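Long-range contacts in UV damage endonuclease (Sulfolobus acidocaldarius, PDB 3TC3), which probably acts as a metal-dependent DNA repair endonuclease that recognises different DNA lesions by flipping dinucleotides and nicks the damaged strand: residues R275-V280 and K304-L309; I268-F273 and V300-E305; V127-R132 and L174-E179; M120-Y125 and I159-G164. One frame throughout, in Å; residues are numbered along the deposited sequence. Where two conformers were deposited one is given.

Contact 1. Residues R275-V280 and K304-L309; sequences RFVNEV and KELNKL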
# COMPACT_ATOMS: atom_id res chain seq x y z
N ARG A 275 -10.33 -9.42 -18.38
CA ARG A 275 -11.73 -9.45 -17.98
C ARG A 275 -12.00 -8.43 -16.89
O ARG A 275 -13.05 -7.73 -16.87
CB ARG A 275 -12.12 -10.81 -17.49
CG ARG A 275 -12.91 -11.65 -18.53
CD ARG A 275 -13.44 -12.94 -17.88
NE ARG A 275 -12.47 -13.98 -18.16
CZ ARG A 275 -11.65 -14.51 -17.27
NH1 ARG A 275 -11.69 -14.09 -16.00
NH2 ARG A 275 -10.77 -15.45 -17.66
N PHE A 276 -11.04 -8.25 -15.98
CA PHE A 276 -11.17 -7.26 -14.96
C PHE A 276 -11.18 -5.83 -15.52
O PHE A 276 -12.01 -4.99 -15.12
CB PHE A 276 -9.96 -7.45 -13.98
CG PHE A 276 -10.04 -6.55 -12.81
CD1 PHE A 276 -10.87 -6.92 -11.72
CD2 PHE A 276 -9.32 -5.38 -12.76
CE1 PHE A 276 -10.97 -6.16 -10.60
CE2 PHE A 276 -9.44 -4.53 -11.55
CZ PHE A 276 -10.33 -4.91 -10.54
N VAL A 277 -10.22 -5.51 -16.35
CA VAL A 277 -10.11 -4.10 -16.76
C VAL A 277 -11.28 -3.74 -17.70
O VAL A 277 -11.55 -2.55 -17.84
CB VAL A 277 -8.80 -3.75 -17.46
CG1 VAL A 277 -7.61 -3.81 -16.48
CG2 VAL A 277 -8.57 -4.59 -18.60
N ASN A 278 -11.83 -4.73 -18.40
CA ASN A 278 -12.86 -4.37 -19.39
C ASN A 278 -14.10 -3.86 -18.63
O ASN A 278 -14.95 -3.20 -19.24
CB ASN A 278 -13.12 -5.49 -20.46
CG ASN A 278 -12.08 -5.46 -21.62
OD1 ASN A 278 -12.00 -4.48 -22.35
ND2 ASN A 278 -11.28 -6.54 -21.76
N GLU A 279 -14.16 -4.11 -17.33
CA GLU A 279 -15.23 -3.71 -16.42
C GLU A 279 -15.01 -2.33 -15.78
O GLU A 279 -15.95 -1.67 -15.35
CB GLU A 279 -15.37 -4.77 -15.31
CG GLU A 279 -15.76 -6.15 -15.78
CD GLU A 279 -17.17 -6.16 -16.35
OE1 GLU A 279 -18.05 -5.54 -15.72
OE2 GLU A 279 -17.39 -6.76 -17.43
N VAL A 280 -13.77 -1.87 -15.76
CA VAL A 280 -13.35 -0.80 -14.87
C VAL A 280 -12.65 0.36 -15.65
O VAL A 280 -12.06 0.17 -16.74
CB VAL A 280 -12.43 -1.47 -13.76
CG1 VAL A 280 -11.75 -0.49 -12.95
CG2 VAL A 280 -13.26 -2.40 -12.88
N LYS A 304 -2.41 -0.66 -22.91
CA LYS A 304 -2.09 0.16 -24.07
C LYS A 304 -2.98 -0.34 -25.21
O LYS A 304 -3.56 0.45 -25.97
CB LYS A 304 -0.60 0.01 -24.46
CG LYS A 304 0.35 0.83 -23.59
CD LYS A 304 1.86 0.50 -23.77
CE LYS A 304 2.40 1.14 -25.02
NZ LYS A 304 3.88 1.30 -24.99
N GLU A 305 -3.09 -1.65 -25.31
CA GLU A 305 -3.93 -2.26 -26.35
C GLU A 305 -5.39 -1.87 -26.21
O GLU A 305 -6.06 -1.64 -27.21
CB GLU A 305 -3.71 -3.74 -26.43
CG GLU A 305 -4.59 -4.37 -27.48
CD GLU A 305 -5.00 -5.74 -27.07
OE1 GLU A 305 -4.07 -6.53 -26.82
OE2 GLU A 305 -6.25 -6.02 -27.03
N LEU A 306 -5.85 -1.72 -24.99
CA LEU A 306 -7.22 -1.34 -24.72
C LEU A 306 -7.43 0.18 -24.64
O LEU A 306 -8.51 0.63 -24.27
CB LEU A 306 -7.69 -2.02 -23.43
CG LEU A 306 -7.79 -3.54 -23.40
CD1 LEU A 306 -8.08 -3.93 -21.95
CD2 LEU A 306 -8.87 -4.09 -24.41
N ASN A 307 -6.40 0.96 -24.99
CA ASN A 307 -6.44 2.43 -24.89
C ASN A 307 -6.88 2.94 -23.53
O ASN A 307 -7.58 3.93 -23.42
CB ASN A 307 -7.34 3.02 -25.99
CG ASN A 307 -6.85 2.65 -27.33
OD1 ASN A 307 -5.68 2.83 -27.61
ND2 ASN A 307 -7.73 2.09 -28.17
N LYS A 308 -6.48 2.22 -22.50
CA LYS A 308 -6.82 2.59 -21.13
C LYS A 308 -5.61 2.86 -20.30
O LYS A 308 -5.73 2.94 -19.06
CB LYS A 308 -7.68 1.50 -20.46
CG LYS A 308 -9.13 1.74 -20.77
CD LYS A 308 -9.97 1.14 -19.68
CE LYS A 308 -10.69 -0.07 -20.14
NZ LYS A 308 -12.02 -0.27 -19.47
N LEU A 309 -4.45 3.01 -20.91
CA LEU A 309 -3.24 3.33 -20.13
C LEU A 309 -3.07 4.82 -19.87
O LEU A 309 -3.09 5.63 -20.81
CB LEU A 309 -1.99 2.76 -20.80
CG LEU A 309 -0.66 3.05 -20.04
CD1 LEU A 309 -0.43 2.13 -18.87
CD2 LEU A 309 0.48 2.89 -21.02
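K308 reaches from just beyond the end of helix 293-305 to the C-terminal end of helix 270-279, where its ammonium is shared by two backbone carbonyls. K308 NZ lies 2.8 Å from V277 O and equally far from V280 O. Both bonds leave their carbonyl planes by a modest tilt, 22° at V277 and 26° at V280. V277 O is also taken by the backbone N of V280, which comes from the opposite face of the carbonyl plane, so two donors grip this oxygen. The lysine chain is bent at its third and fourth torsions (chi3 -109°), which carries the amine round to the pair of acceptors. The positive charge meets carbonyls at the end of a helix, where the dipole would probably stabilise it. Beside this grip lies the tight part of the contact: V277 CG2 presses on L306 CD1 at 3.4 Å, closer than carbons usually come, and the V277 side chain also meets L303, on the last turn of helix 293-305. Toward the surface the packing is looser. There the exposed N278, in one of its two conformers, lies loosely over the L306 side chain, a doubtful contact. V280 and K308 also touch M22 of strand 22-27. A Schellman motif with N307 at C-prime ends the last helix of the TIM barrel, and the residues around and after it, L306 and K308, pack on the neighbouring helix 270-279.

Contact 2. Residues I268-F273 and V300-E305; sequences INEENF and VKVLKE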
# COMPACT_ATOMS: atom_id res chain seq x y z
N ILE A 268 0.28 -12.53 -13.01
CA ILE A 268 -1.10 -12.30 -13.44
C ILE A 268 -1.38 -13.16 -14.67
O ILE A 268 -0.52 -13.49 -15.47
CB ILE A 268 -1.45 -10.83 -13.80
CG1 ILE A 268 -0.54 -10.30 -14.92
CG2 ILE A 268 -1.32 -9.93 -12.54
CD1 ILE A 268 -1.12 -8.86 -15.35
N ASN A 269 -2.66 -13.55 -14.79
CA ASN A 269 -3.10 -14.20 -16.00
C ASN A 269 -3.73 -13.15 -16.94
O ASN A 269 -4.61 -12.38 -16.54
CB ASN A 269 -4.16 -15.25 -15.60
CG ASN A 269 -4.77 -15.91 -16.83
OD1 ASN A 269 -5.61 -15.34 -17.53
ND2 ASN A 269 -4.31 -17.11 -17.12
N GLU A 270 -3.20 -13.09 -18.14
CA GLU A 270 -3.60 -11.99 -19.02
C GLU A 270 -5.08 -12.01 -19.30
O GLU A 270 -5.70 -10.92 -19.40
CB GLU A 270 -2.83 -12.02 -20.35
CG GLU A 270 -3.52 -11.21 -21.48
CD GLU A 270 -2.71 -11.11 -22.76
OE1 GLU A 270 -1.68 -11.81 -22.90
OE2 GLU A 270 -3.07 -10.28 -23.61
N GLU A 271 -5.68 -13.18 -19.49
CA GLU A 271 -7.12 -13.17 -19.79
C GLU A 271 -7.95 -12.74 -18.55
O GLU A 271 -8.97 -12.07 -18.70
CB GLU A 271 -7.55 -14.57 -20.31
CG GLU A 271 -6.47 -15.31 -21.23
CD GLU A 271 -6.12 -14.50 -22.42
OE1 GLU A 271 -7.08 -13.87 -22.92
OE2 GLU A 271 -4.92 -14.45 -22.85
N ASN A 272 -7.54 -13.16 -17.35
CA ASN A 272 -8.22 -12.71 -16.11
C ASN A 272 -8.09 -11.19 -15.99
O ASN A 272 -9.04 -10.51 -15.62
CB ASN A 272 -7.67 -13.42 -14.87
CG ASN A 272 -8.09 -14.86 -14.80
OD1 ASN A 272 -9.12 -15.24 -15.35
ND2 ASN A 272 -7.33 -15.66 -14.13
N PHE A 273 -6.89 -10.68 -16.26
CA PHE A 273 -6.68 -9.24 -16.13
C PHE A 273 -7.50 -8.47 -17.13
O PHE A 273 -8.11 -7.44 -16.77
CB PHE A 273 -5.14 -8.93 -16.22
CG PHE A 273 -4.84 -7.48 -16.01
CD1 PHE A 273 -4.96 -6.92 -14.74
CD2 PHE A 273 -4.50 -6.67 -17.10
CE1 PHE A 273 -4.71 -5.52 -14.56
CE2 PHE A 273 -4.22 -5.31 -16.92
CZ PHE A 273 -4.31 -4.73 -15.65
N VAL A 300 0.79 -3.25 -18.50
CA VAL A 300 0.96 -2.04 -19.32
C VAL A 300 0.63 -2.43 -20.80
O VAL A 300 -0.10 -1.66 -21.46
CB VAL A 300 2.41 -1.58 -19.18
CG1 VAL A 300 2.77 -0.58 -20.30
CG2 VAL A 300 2.60 -0.86 -17.92
N LYS A 301 1.11 -3.58 -21.20
CA LYS A 301 0.89 -4.07 -22.60
C LYS A 301 -0.61 -4.22 -22.87
O LYS A 301 -1.08 -3.68 -23.88
CB LYS A 301 1.64 -5.36 -22.83
CG LYS A 301 1.60 -5.87 -24.28
CD LYS A 301 1.94 -7.38 -24.31
CE LYS A 301 0.61 -8.17 -24.21
NZ LYS A 301 0.68 -9.66 -23.93
N VAL A 302 -1.39 -4.80 -21.92
CA VAL A 302 -2.84 -4.96 -22.08
C VAL A 302 -3.50 -3.59 -22.11
O VAL A 302 -4.36 -3.31 -22.95
CB VAL A 302 -3.42 -5.88 -20.96
CG1 VAL A 302 -4.92 -5.87 -20.95
CG2 VAL A 302 -2.88 -7.31 -21.10
N LEU A 303 -3.14 -2.71 -21.18
CA LEU A 303 -3.84 -1.43 -21.08
C LEU A 303 -3.60 -0.56 -22.30
O LEU A 303 -4.50 0.19 -22.68
CB LEU A 303 -3.49 -0.62 -19.80
CG LEU A 303 -3.95 -1.36 -18.55
CD1 LEU A 303 -3.43 -0.69 -17.34
CD2 LEU A 303 -5.43 -1.37 -18.45
N LYS A 304 -2.41 -0.66 -22.91
CA LYS A 304 -2.09 0.16 -24.07
C LYS A 304 -2.98 -0.34 -25.21
O LYS A 304 -3.56 0.45 -25.97
CB LYS A 304 -0.60 0.01 -24.46
CG LYS A 304 0.35 0.83 -23.59
CD LYS A 304 1.86 0.50 -23.77
CE LYS A 304 2.40 1.14 -25.02
NZ LYS A 304 3.88 1.30 -24.99
N GLU A 305 -3.09 -1.65 -25.31
CA GLU A 305 -3.93 -2.26 -26.35
C GLU A 305 -5.39 -1.87 -26.21
O GLU A 305 -6.06 -1.64 -27.21
CB GLU A 305 -3.71 -3.74 -26.43
CG GLU A 305 -4.59 -4.37 -27.48
CD GLU A 305 -5.00 -5.74 -27.07
OE1 GLU A 305 -4.07 -6.53 -26.82
OE2 GLU A 305 -6.25 -6.02 -27.03
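K301 opens the contact from helix 293-305, sending its ammonium toward the carboxylate of E270 at the start of helix 270-279. The two chains cross at about a right angle, and the salt bridge is long: K301 NZ stands 3.4 Å from E270 OE1, a weak hydrogen bond. The lysine bends at chi3 (92°), turning its end back toward the glutamate, whose own chain is extended beyond CG. One residue on, V302 divides its two methyls between partners. Its CG2 lies against the glutamate, 4.0 Å from E270 CG, while CG1 sits at the edge of the F273 ring, 4.0 Å from F273 CD2. With its ring carbon CG anti to the backbone N (chi1 -176°), F273 extends toward the other helix and slides past V302 in the opposite direction. L303 continues this apolar layer, its CG also near the ring plane and 4.3 Å from F273 CE2; it reaches on to M22 and V24 of the first barrel strand, and F273 meets Y252 edge-to-face. At the polar end R274 bridges two glutamates, through NE to E270 OE2 and through NH2 to E305 OE1. Were E270 an alanine, K301 would probably lose its carboxylate mate and R274 one of its anions, and CG2 of V302 would be uncovered. The chemistry thus grades from a buried hydrophobic seam between neighbouring barrel helices to a charged rim, where R274 lies between two carboxylates 5.0 Å apart (E270 OE2 to E305 OE1) and probably offsets their mutual repulsion.

Contact 3. Residues V127-R132 and L174-E179; sequences VLNSVR and LNRFIE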
# COMPACT_ATOMS: atom_id res chain seq x y z
N VAL A 127 -2.14 -2.85 14.02
CA VAL A 127 -3.51 -3.29 14.43
C VAL A 127 -4.10 -2.10 15.18
O VAL A 127 -4.04 -2.00 16.42
CB VAL A 127 -3.47 -4.53 15.37
CG1 VAL A 127 -4.94 -4.96 15.53
CG2 VAL A 127 -2.60 -5.65 14.73
N LEU A 128 -4.67 -1.18 14.39
CA LEU A 128 -5.03 0.15 14.97
C LEU A 128 -6.17 -0.05 15.95
O LEU A 128 -6.29 0.77 16.88
CB LEU A 128 -5.42 1.11 13.81
CG LEU A 128 -5.88 2.48 14.40
CD1 LEU A 128 -4.72 3.23 15.10
CD2 LEU A 128 -6.26 3.27 13.17
N ASN A 129 -6.98 -1.11 15.76
CA ASN A 129 -8.14 -1.32 16.64
C ASN A 129 -7.87 -2.42 17.66
O ASN A 129 -8.79 -3.07 18.23
CB ASN A 129 -9.35 -1.71 15.81
CG ASN A 129 -9.26 -3.12 15.27
OD1 ASN A 129 -8.18 -3.73 15.25
ND2 ASN A 129 -10.44 -3.71 14.99
N SER A 130 -6.61 -2.70 17.97
CA SER A 130 -6.35 -3.71 19.03
C SER A 130 -6.97 -3.36 20.37
O SER A 130 -7.08 -2.19 20.73
CB SER A 130 -4.81 -3.77 19.29
OG SER A 130 -4.51 -4.83 20.23
N VAL A 131 -7.36 -4.38 21.12
CA VAL A 131 -7.79 -4.14 22.51
C VAL A 131 -6.61 -3.91 23.47
O VAL A 131 -6.81 -3.49 24.62
CB VAL A 131 -8.67 -5.30 23.06
CG1 VAL A 131 -9.92 -5.57 22.21
CG2 VAL A 131 -7.90 -6.60 23.16
N ARG A 132 -5.39 -4.13 23.00
CA ARG A 132 -4.21 -4.03 23.83
C ARG A 132 -3.58 -2.67 23.63
O ARG A 132 -3.10 -2.33 22.50
CB ARG A 132 -3.23 -5.10 23.45
CG ARG A 132 -3.81 -6.45 23.61
CD ARG A 132 -2.81 -7.59 23.34
NE ARG A 132 -1.78 -7.73 24.37
CZ ARG A 132 -1.86 -8.59 25.40
NH1 ARG A 132 -2.97 -9.35 25.55
NH2 ARG A 132 -0.86 -8.70 26.28
N LEU A 174 -15.21 -2.64 14.93
CA LEU A 174 -15.36 -1.45 14.06
C LEU A 174 -15.34 -0.12 14.87
O LEU A 174 -14.72 0.89 14.44
CB LEU A 174 -16.68 -1.48 13.17
CG LEU A 174 -16.67 -2.69 12.25
CD1 LEU A 174 -18.05 -2.69 11.53
CD2 LEU A 174 -15.56 -2.58 11.20
N ASN A 175 -16.05 -0.13 16.02
CA ASN A 175 -16.09 1.08 16.79
C ASN A 175 -14.74 1.36 17.46
O ASN A 175 -14.35 2.55 17.48
CB ASN A 175 -17.26 1.00 17.75
CG ASN A 175 -18.59 1.37 17.01
OD1 ASN A 175 -18.70 2.44 16.32
ND2 ASN A 175 -19.55 0.50 17.11
N ARG A 176 -14.00 0.32 17.85
CA ARG A 176 -12.63 0.54 18.39
C ARG A 176 -11.74 1.12 17.25
O ARG A 176 -10.92 2.03 17.50
CB ARG A 176 -11.91 -0.73 18.86
CG ARG A 176 -12.52 -1.32 20.16
CD ARG A 176 -11.52 -2.33 20.82
NE ARG A 176 -10.96 -3.31 19.86
CZ ARG A 176 -11.61 -4.39 19.45
NH1 ARG A 176 -12.83 -4.70 19.95
NH2 ARG A 176 -11.05 -5.18 18.55
N PHE A 177 -11.95 0.66 16.02
CA PHE A 177 -11.11 1.25 14.97
C PHE A 177 -11.37 2.74 14.85
O PHE A 177 -10.46 3.55 14.70
CB PHE A 177 -11.42 0.54 13.66
CG PHE A 177 -10.61 1.09 12.50
CD1 PHE A 177 -11.00 2.28 11.81
CD2 PHE A 177 -9.46 0.41 12.09
CE1 PHE A 177 -10.19 2.75 10.82
CE2 PHE A 177 -8.63 0.94 11.08
CZ PHE A 177 -9.02 2.11 10.40
N ILE A 178 -12.65 3.09 14.74
CA ILE A 178 -13.05 4.52 14.60
C ILE A 178 -12.55 5.38 15.80
O ILE A 178 -11.97 6.47 15.56
CB ILE A 178 -14.56 4.64 14.46
CG1 ILE A 178 -14.97 4.07 13.08
CG2 ILE A 178 -14.99 6.13 14.57
CD1 ILE A 178 -16.49 3.97 12.87
N GLU A 179 -12.68 4.84 17.03
CA GLU A 179 -12.22 5.58 18.21
C GLU A 179 -10.72 5.88 18.12
O GLU A 179 -10.31 7.00 18.37
CB GLU A 179 -12.55 4.83 19.51
CG GLU A 179 -12.38 5.80 20.73
CD GLU A 179 -12.27 5.24 22.15
OE1 GLU A 179 -12.37 4.02 22.38
OE2 GLU A 179 -12.06 6.10 23.06
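A single backbone oxygen, N129 O, takes two N-H groups of the R176 guanidinium, while a methyl of V131 covers one face of the same group. This binds the loop after strand 117-120 of the TIM barrel to helix 170-181. R176 NE makes the stronger bond, 2.7 Å to N129 O and with the oxygen only 8° out of the guanidinium plane; the bond from R176 NH2 to N129 O is longer at 3.1 Å and weak. V131 CG1 rests over the centre of the guanidinium, 3.4 Å above its plane. NH1 of R176 bonds M167 O, and NH2 also reaches S173 OG weakly. A leucine in place of R176 would probably leave N129 O without these two donors and the loop less firmly tied to the helix. The N129 amide itself bonds through ND2 to S165 O and S173 O, with CG set between backbone N and carbonyl carbon (chi1 73°), while its CB packs at the edge of the F177 ring. S130 forms an ST turn ahead of helix 133-153, its OG accepting from R132 N at 3.0 Å. Over the face of F177, L128 CD2 makes a CH-pi contact 4.3 Å from the ring centroid, 25° off its normal.

Contact 4. Residues M120-Y125 and I159-G164; sequences MHPGQY and IQIHVG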
# COMPACT_ATOMS: atom_id res chain seq x y z
N MET A 120 1.78 3.00 0.53
CA MET A 120 2.59 2.15 1.39
C MET A 120 1.61 1.30 2.14
O MET A 120 0.51 1.74 2.47
CB MET A 120 3.45 2.92 2.39
CG MET A 120 4.50 3.86 1.68
SD MET A 120 5.61 4.62 2.95
CE MET A 120 6.65 3.19 3.33
N HIS A 121 2.08 0.10 2.57
CA HIS A 121 1.22 -0.82 3.39
C HIS A 121 2.11 -1.34 4.51
O HIS A 121 2.95 -2.21 4.31
CB HIS A 121 0.78 -1.99 2.48
CG HIS A 121 -0.02 -3.10 3.16
ND1 HIS A 121 0.53 -4.07 3.89
CD2 HIS A 121 -1.37 -3.43 3.04
CE1 HIS A 121 -0.41 -4.96 4.28
NE2 HIS A 121 -1.58 -4.59 3.74
N PRO A 122 1.89 -0.87 5.70
CA PRO A 122 2.70 -1.33 6.84
C PRO A 122 2.54 -2.81 7.17
O PRO A 122 3.38 -3.34 7.91
CB PRO A 122 2.22 -0.49 8.06
CG PRO A 122 1.34 0.39 7.53
CD PRO A 122 0.98 0.22 6.06
N GLY A 123 1.43 -3.41 6.77
CA GLY A 123 1.19 -4.89 7.02
C GLY A 123 0.69 -5.26 8.41
O GLY A 123 0.25 -4.41 9.15
N GLN A 124 0.71 -6.57 8.69
CA GLN A 124 -0.07 -7.18 9.74
C GLN A 124 0.28 -6.72 11.11
O GLN A 124 -0.60 -6.81 11.97
CB GLN A 124 0.13 -8.74 9.65
CG GLN A 124 0.14 -9.44 11.00
CD GLN A 124 0.01 -10.91 10.86
OE1 GLN A 124 0.99 -11.59 10.54
NE2 GLN A 124 -1.20 -11.42 11.03
N TYR A 125 1.47 -6.19 11.38
CA TYR A 125 1.63 -5.77 12.76
C TYR A 125 1.02 -4.41 13.13
O TYR A 125 0.95 -4.14 14.34
CB TYR A 125 2.97 -6.00 13.40
CG TYR A 125 3.40 -7.49 13.26
CD1 TYR A 125 2.72 -8.56 13.97
CD2 TYR A 125 4.40 -7.85 12.34
CE1 TYR A 125 3.08 -9.88 13.79
CE2 TYR A 125 4.78 -9.17 12.18
CZ TYR A 125 4.13 -10.18 12.88
OH TYR A 125 4.59 -11.47 12.66
N ILE A 159 -1.42 5.60 2.97
CA ILE A 159 -0.94 4.52 3.85
C ILE A 159 -2.11 3.65 4.04
O ILE A 159 -3.12 4.06 4.66
CB ILE A 159 -0.45 5.11 5.25
CG1 ILE A 159 0.69 6.10 5.02
CG2 ILE A 159 -0.04 3.94 6.12
CD1 ILE A 159 0.96 6.96 6.34
N GLN A 160 -2.02 2.42 3.53
CA GLN A 160 -3.19 1.51 3.52
C GLN A 160 -3.00 0.49 4.66
O GLN A 160 -1.93 -0.20 4.83
CB GLN A 160 -3.30 0.80 2.16
CG GLN A 160 -2.26 -0.09 1.81
CD GLN A 160 -2.50 -0.52 0.34
OE1 GLN A 160 -2.00 0.19 -0.56
NE2 GLN A 160 -3.37 -1.55 0.10
N ILE A 161 -4.12 0.30 5.38
CA ILE A 161 -4.13 -0.75 6.39
C ILE A 161 -5.42 -1.59 6.38
O ILE A 161 -6.36 -1.16 5.77
CB ILE A 161 -3.98 -0.18 7.83
CG1 ILE A 161 -5.13 0.77 8.13
CG2 ILE A 161 -2.59 0.50 7.94
CD1 ILE A 161 -5.15 1.24 9.71
N HIS A 162 -5.35 -2.81 6.95
CA HIS A 162 -6.59 -3.55 7.22
C HIS A 162 -7.22 -3.01 8.48
O HIS A 162 -6.64 -2.24 9.30
CB HIS A 162 -6.21 -5.00 7.39
CG HIS A 162 -5.88 -5.65 6.11
ND1 HIS A 162 -4.75 -6.35 5.92
CD2 HIS A 162 -6.55 -5.66 4.89
CE1 HIS A 162 -4.74 -6.86 4.65
NE2 HIS A 162 -5.84 -6.43 4.02
N VAL A 163 -8.49 -3.38 8.71
CA VAL A 163 -9.18 -2.91 9.89
C VAL A 163 -8.48 -3.43 11.16
O VAL A 163 -8.42 -2.74 12.19
CB VAL A 163 -10.71 -3.26 9.82
CG1 VAL A 163 -11.31 -2.86 11.10
CG2 VAL A 163 -11.31 -2.47 8.71
N GLY A 164 -8.05 -4.68 11.06
CA GLY A 164 -7.27 -5.20 12.14
C GLY A 164 -7.89 -6.43 12.83
O GLY A 164 -8.25 -7.45 12.21
O HOH W 1 -2.99 -3.52 8.73
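P122 CD lies 3.2 Å from Q160 O, a buried oxygen without a hydrogen-bonding partner in the model. The proline ring also meets two methyls, I159 CG2 at 3.9 Å from P122 CD and I161 CG2 at 4.0 Å from P122 CG. Q160 places CG between its backbone N and carbonyl carbon (chi1 65°) and is extended beyond it; NE2 then bonds D251 OD2 and E195 OE1, two carboxylates that bind manganese. Q160 is therefore a second-shell residue that would help position both ligands. M120, at the end of strand 117-120, pairs in parallel with I159 of the neighbouring strand 158-162 in the TIM barrel: Q160 N donates to M120 O at 2.8 Å, nearly straight at 173°. Past this bridge P122 turns the first chain aside. H121 was modelled in two conformers; in one of them its side chain crosses that of Q160 at about a right angle, and its ring turns an edge toward the face of H162 in an offset edge-to-face pair. Further along, a water accepts from H162 N at 3.0 Å and donates weakly to G123 O.

From the N terminus, contact 4 comes first: 120-125 leaves strand 117-120 and meets 159-164, enclosing helix 133-153. Contact 3 opens at 127-132 before contact 4 has closed, and closes on 174-179, so the two cross. They touch where F177 of helix 170-181 packs on I161 of strand 158-162. Later in the chain, 268-273 and 275-280 open contacts 2 and 1, which close in the same order on 300-305 and 304-309, sharing K304 and E305. Both tie helix 270-279 to helix 293-305 around strand 283-287. Contacts 1 and 3 lie on opposite sides of the chain's centre, their centres about 38 Å apart.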